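Local coordinates for 4-alpha-glucanotransferase (Streptococcus agalactiae, PDB 6M6T), which is an amylomaltase, or disproportionating enzyme, built on a TIM-barrel fold, and binds a glycan, at residues 370-375 / 410-415; 399-404 / 426-431. All coordinates share one frame; numbering follows the deposited sequence.

Contact 1 of 2, residues 370-375 / 410-415; sequences GFYDTT and VEQKAY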
# COMPACT_ATOMS: atom_id res chain seq x y z
N GLY A 370 2.04 -6.28 -22.11
CA GLY A 370 1.91 -5.76 -23.45
C GLY A 370 2.82 -6.37 -24.49
O GLY A 370 2.99 -5.80 -25.57
N PHE A 371 3.42 -7.52 -24.20
CA PHE A 371 4.23 -8.24 -25.18
C PHE A 371 3.78 -9.69 -25.30
O PHE A 371 4.45 -10.47 -25.99
CB PHE A 371 5.72 -8.18 -24.82
CG PHE A 371 6.33 -6.80 -24.94
CD1 PHE A 371 6.57 -6.23 -26.19
CD2 PHE A 371 6.64 -6.06 -23.82
CE1 PHE A 371 7.10 -4.97 -26.30
CE2 PHE A 371 7.17 -4.80 -23.93
CZ PHE A 371 7.41 -4.26 -25.17
N TYR A 372 2.69 -10.08 -24.63
CA TYR A 372 2.15 -11.42 -24.81
C TYR A 372 1.50 -11.61 -26.18
O TYR A 372 1.28 -12.75 -26.59
CB TYR A 372 1.11 -11.74 -23.73
CG TYR A 372 1.69 -11.80 -22.35
CD1 TYR A 372 2.70 -12.70 -22.05
CD2 TYR A 372 1.24 -10.96 -21.34
CE1 TYR A 372 3.24 -12.76 -20.79
CE2 TYR A 372 1.78 -10.99 -20.08
CZ TYR A 372 2.78 -11.89 -19.81
OH TYR A 372 3.32 -11.95 -18.54
N ASP A 373 1.20 -10.53 -26.88
CA ASP A 373 0.59 -10.61 -28.20
C ASP A 373 1.55 -9.96 -29.19
O ASP A 373 1.64 -8.73 -29.25
CB ASP A 373 -0.78 -9.95 -28.17
CG ASP A 373 -1.21 -9.44 -29.51
OD1 ASP A 373 -0.68 -9.89 -30.55
OD2 ASP A 373 -2.10 -8.56 -29.53
N THR A 374 2.24 -10.79 -29.98
CA THR A 374 3.24 -10.34 -30.94
C THR A 374 2.67 -9.57 -32.12
O THR A 374 3.46 -9.18 -32.99
CB THR A 374 4.04 -11.54 -31.48
OG1 THR A 374 3.17 -12.65 -31.67
CG2 THR A 374 5.12 -11.94 -30.51
N THR A 375 1.35 -9.36 -32.21
CA THR A 375 0.81 -8.53 -33.28
C THR A 375 1.10 -7.06 -33.04
O THR A 375 1.10 -6.27 -33.99
CB THR A 375 -0.72 -8.70 -33.43
OG1 THR A 375 -1.38 -8.24 -32.24
CG2 THR A 375 -1.10 -10.15 -33.73
N VAL A 410 9.55 -18.34 -26.78
CA VAL A 410 10.77 -17.85 -27.40
C VAL A 410 10.47 -17.02 -28.65
O VAL A 410 11.29 -16.18 -29.04
CB VAL A 410 11.73 -18.99 -27.69
CG1 VAL A 410 13.15 -18.43 -27.82
CG2 VAL A 410 11.70 -20.04 -26.59
N GLU A 411 9.28 -17.18 -29.25
CA GLU A 411 8.84 -16.20 -30.25
C GLU A 411 8.48 -14.87 -29.58
O GLU A 411 8.77 -13.80 -30.12
CB GLU A 411 7.68 -16.76 -31.08
CG GLU A 411 6.27 -16.34 -30.66
CD GLU A 411 5.22 -16.52 -31.77
OE1 GLU A 411 4.04 -16.20 -31.54
OE2 GLU A 411 5.58 -16.99 -32.88
N GLN A 412 7.87 -14.91 -28.38
CA GLN A 412 7.61 -13.68 -27.63
C GLN A 412 8.91 -13.04 -27.16
O GLN A 412 9.04 -11.80 -27.15
CB GLN A 412 6.73 -13.97 -26.43
CG GLN A 412 5.28 -13.68 -26.63
CD GLN A 412 4.43 -14.35 -25.59
OE1 GLN A 412 4.93 -14.85 -24.58
NE2 GLN A 412 3.13 -14.38 -25.83
N LYS A 413 9.88 -13.85 -26.73
CA LYS A 413 11.18 -13.29 -26.38
C LYS A 413 11.82 -12.62 -27.58
O LYS A 413 12.28 -11.47 -27.48
CB LYS A 413 12.11 -14.39 -25.84
CG LYS A 413 11.68 -15.02 -24.53
CD LYS A 413 12.48 -16.29 -24.24
CE LYS A 413 13.99 -15.99 -24.19
NZ LYS A 413 14.50 -15.73 -22.80
N ALA A 414 11.88 -13.33 -28.71
CA ALA A 414 12.48 -12.77 -29.92
C ALA A 414 11.83 -11.44 -30.27
O ALA A 414 12.50 -10.43 -30.51
CB ALA A 414 12.35 -13.76 -31.07
N TYR A 415 10.50 -11.43 -30.27
CA TYR A 415 9.77 -10.22 -30.62
C TYR A 415 10.07 -9.08 -29.66
O TYR A 415 10.25 -7.94 -30.08
CB TYR A 415 8.28 -10.56 -30.65
CG TYR A 415 7.37 -9.38 -30.63
CD1 TYR A 415 6.94 -8.82 -31.81
CD2 TYR A 415 6.91 -8.85 -29.43
CE1 TYR A 415 6.09 -7.74 -31.81
CE2 TYR A 415 6.04 -7.77 -29.43
CZ TYR A 415 5.64 -7.22 -30.63
OH TYR A 415 4.79 -6.15 -30.65
O HOH W 1 2.90 -14.53 -29.47

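Contact 2 of 2, residues 399-404 / 426-431; sequences EVINGW and EPITET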
# COMPACT_ATOMS: atom_id res chain seq x y z
N GLU A 399 5.54 -9.93 -11.86
CA GLU A 399 6.88 -10.45 -11.72
C GLU A 399 7.91 -9.32 -11.81
O GLU A 399 7.63 -8.25 -12.34
CB GLU A 399 7.14 -11.49 -12.80
CG GLU A 399 5.99 -12.45 -12.95
CD GLU A 399 5.99 -13.16 -14.28
OE1 GLU A 399 5.35 -12.64 -15.24
OE2 GLU A 399 6.63 -14.24 -14.37
N VAL A 400 9.10 -9.55 -11.26
CA VAL A 400 10.20 -8.67 -11.60
C VAL A 400 10.56 -8.92 -13.06
O VAL A 400 10.34 -10.03 -13.58
CB VAL A 400 11.41 -8.90 -10.68
CG1 VAL A 400 11.00 -8.81 -9.22
CG2 VAL A 400 12.07 -10.22 -11.01
N ILE A 401 11.09 -7.89 -13.73
CA ILE A 401 11.37 -7.97 -15.17
C ILE A 401 12.21 -9.19 -15.49
O ILE A 401 11.96 -9.91 -16.47
CB ILE A 401 12.06 -6.68 -15.67
CG1 ILE A 401 11.12 -5.49 -15.60
CG2 ILE A 401 12.60 -6.87 -17.09
CD1 ILE A 401 11.84 -4.18 -15.69
N ASN A 402 13.24 -9.45 -14.67
CA ASN A 402 14.04 -10.64 -14.89
C ASN A 402 13.19 -11.89 -14.83
O ASN A 402 13.46 -12.85 -15.57
CB ASN A 402 15.15 -10.73 -13.85
CG ASN A 402 16.38 -10.02 -14.31
OD1 ASN A 402 16.64 -9.93 -15.51
ND2 ASN A 402 17.16 -9.51 -13.36
N GLY A 403 12.16 -11.89 -13.99
CA GLY A 403 11.26 -13.03 -13.92
C GLY A 403 10.30 -13.08 -15.10
O GLY A 403 10.09 -14.14 -15.69
N TRP A 404 9.69 -11.94 -15.43
CA TRP A 404 8.77 -11.89 -16.57
C TRP A 404 9.44 -12.39 -17.85
O TRP A 404 8.83 -13.12 -18.64
CB TRP A 404 8.25 -10.46 -16.75
CG TRP A 404 7.82 -10.10 -18.13
CD1 TRP A 404 6.56 -10.19 -18.64
CD2 TRP A 404 8.63 -9.54 -19.17
NE1 TRP A 404 6.54 -9.74 -19.93
CE2 TRP A 404 7.80 -9.33 -20.28
CE3 TRP A 404 9.99 -9.20 -19.26
CZ2 TRP A 404 8.28 -8.81 -21.49
CZ3 TRP A 404 10.46 -8.68 -20.47
CH2 TRP A 404 9.60 -8.49 -21.56
N GLU A 426 23.73 -7.25 -22.78
CA GLU A 426 23.03 -6.24 -21.99
C GLU A 426 21.93 -6.90 -21.15
O GLU A 426 21.03 -7.55 -21.72
CB GLU A 426 22.44 -5.16 -22.90
CG GLU A 426 21.86 -3.89 -22.21
CD GLU A 426 21.01 -2.98 -23.16
OE1 GLU A 426 21.00 -1.74 -22.95
OE2 GLU A 426 20.36 -3.51 -24.11
N PRO A 427 21.95 -6.77 -19.82
CA PRO A 427 20.85 -7.33 -19.03
C PRO A 427 19.55 -6.66 -19.42
O PRO A 427 19.49 -5.44 -19.59
CB PRO A 427 21.25 -7.02 -17.58
CG PRO A 427 22.67 -6.53 -17.63
CD PRO A 427 22.87 -5.97 -18.99
N ILE A 428 18.49 -7.45 -19.58
CA ILE A 428 17.27 -6.92 -20.16
C ILE A 428 16.49 -6.01 -19.22
O ILE A 428 15.53 -5.37 -19.66
CB ILE A 428 16.37 -8.06 -20.67
CG1 ILE A 428 15.33 -7.50 -21.65
CG2 ILE A 428 15.70 -8.80 -19.49
CD1 ILE A 428 14.91 -8.44 -22.68
N THR A 429 16.88 -5.89 -17.95
CA THR A 429 16.19 -4.91 -17.11
C THR A 429 16.53 -3.50 -17.56
O THR A 429 15.65 -2.62 -17.60
CB THR A 429 16.57 -5.11 -15.65
OG1 THR A 429 18.00 -5.06 -15.52
CG2 THR A 429 16.03 -6.43 -15.13
N GLU A 430 17.79 -3.27 -17.92
CA GLU A 430 18.21 -2.00 -18.49
C GLU A 430 17.58 -1.78 -19.87
O GLU A 430 17.19 -0.65 -20.21
CB GLU A 430 19.74 -1.96 -18.53
CG GLU A 430 20.40 -1.54 -17.18
CD GLU A 430 21.75 -2.19 -16.89
OE1 GLU A 430 22.28 -1.98 -15.77
OE2 GLU A 430 22.28 -2.92 -17.77
N THR A 431 17.41 -2.85 -20.65
CA THR A 431 16.67 -2.74 -21.90
C THR A 431 15.26 -2.22 -21.66
O THR A 431 14.88 -1.13 -22.14
CB THR A 431 16.61 -4.10 -22.61
OG1 THR A 431 17.88 -4.76 -22.53
CG2 THR A 431 16.23 -3.91 -24.09

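Contact 1 of 2, residues 370-375 / 410-415
Phe371 opens the contact with an edge: its CD1 comes within 3.6 Å of Tyr415 CE2, which lies close to the plane of the phenyl ring, and the two side chains cross at about a right angle. The Phe371 ring also makes an edge-to-face pair with Tyr419, further along the same helix. At Tyr372 the backbone does the work. Tyr372 O accepts a weak hydrogen bond from Gln412 NE2 at 2.6 Å, markedly bent at 121°. Gln412 OE1 accepts from the backbone N of Thr409, so both ends of the amide are held, while Gln412 CG, on the extended chain, lies 3.4 Å from Phe371 O. Asp373 turns away and braces its own loop. Asp373 OD1 accepts from Thr375 N at 2.7 Å, forming an Asx turn, and meets Thr375 OG1 on the syn lone pair. This turn probably helps to present Thr374 to the helix. Thr374 CA sits almost exactly above the Tyr415 ring, 3.9 Å from its centroid in a CH-pi contact, and Thr374 CG2 lies over the same ring, 3.4 Å from Tyr415 CG. On the other branch, one water joins Thr374 OG1 to Glu411 OE1, donating to the carboxylate. The whole is a surface contact, in which the loop between strands 363-366 and 389-392 rests on the start of helix 410-419, with Ile381 of that loop also touching Tyr415.

Contact 2 of 2, residues 399-404 / 426-431
Two helix beginnings meet here on the connection between barrel strands 389-392 and 443-447: the single turn 401-404, with Val400 at its N-cap position, and the start of helix 428-438, with Pro427 at the corresponding position. The backbones are nearest at Ile401 and Thr429, whose CA atoms are 6.0 Å apart. No hydrogen bond joins the segments, and the Thr429 methyl is the point both Ile401 and Asn402 touch. Set anti to its own carbonyl carbon, Thr429 CG2 lies over the flat of the Asn402 amide, 3.6 Å from Asn402 OD1. Thr429 CG2 also meets Ile401 CG2 at 4.0 Å. Ile401 CG2 also reaches Ile428 CG2 at 4.4 Å, extending the apolar patch along the helix. The polar groups find their partners in a third element: Thr429 OG1 bonds to Asp453 OD1, and Asn402 ND2 to the backbone O of Lys454, which helps fix the amide. This largely buried contact is thus wedged against the region around helix 448-451, where Asp450 OD1 accepts from the backbone N of Ile401; Ile401 and Trp404 also pack on Val432, further along helix 428-438, and Ile401 reaches Ala393, just past strand 389-392.

The two contacts interleave along the chain, in the order 370-375, 399-404, 410-415 and 426-431, with barrel strand 389-392 falling between the first two segments. Their centres lie 15 Å apart on the same side of the molecule, contact 1 at the surface and contact 2 buried. Trp404 joins them directly: its CD1 is 3.7 Å from Tyr372 OH, and its CZ2 is 4.0 Å from Phe371 CD2. Together the two contacts join the preceding loop and helices 401-404, 410-419 and 428-438 into one region flanking the barrel. That region borders the glycan site: the side chain of Tyr372 lies about 7 Å from a bound GLC, and its ring pairs edge-to-face with the pocket residue Phe254.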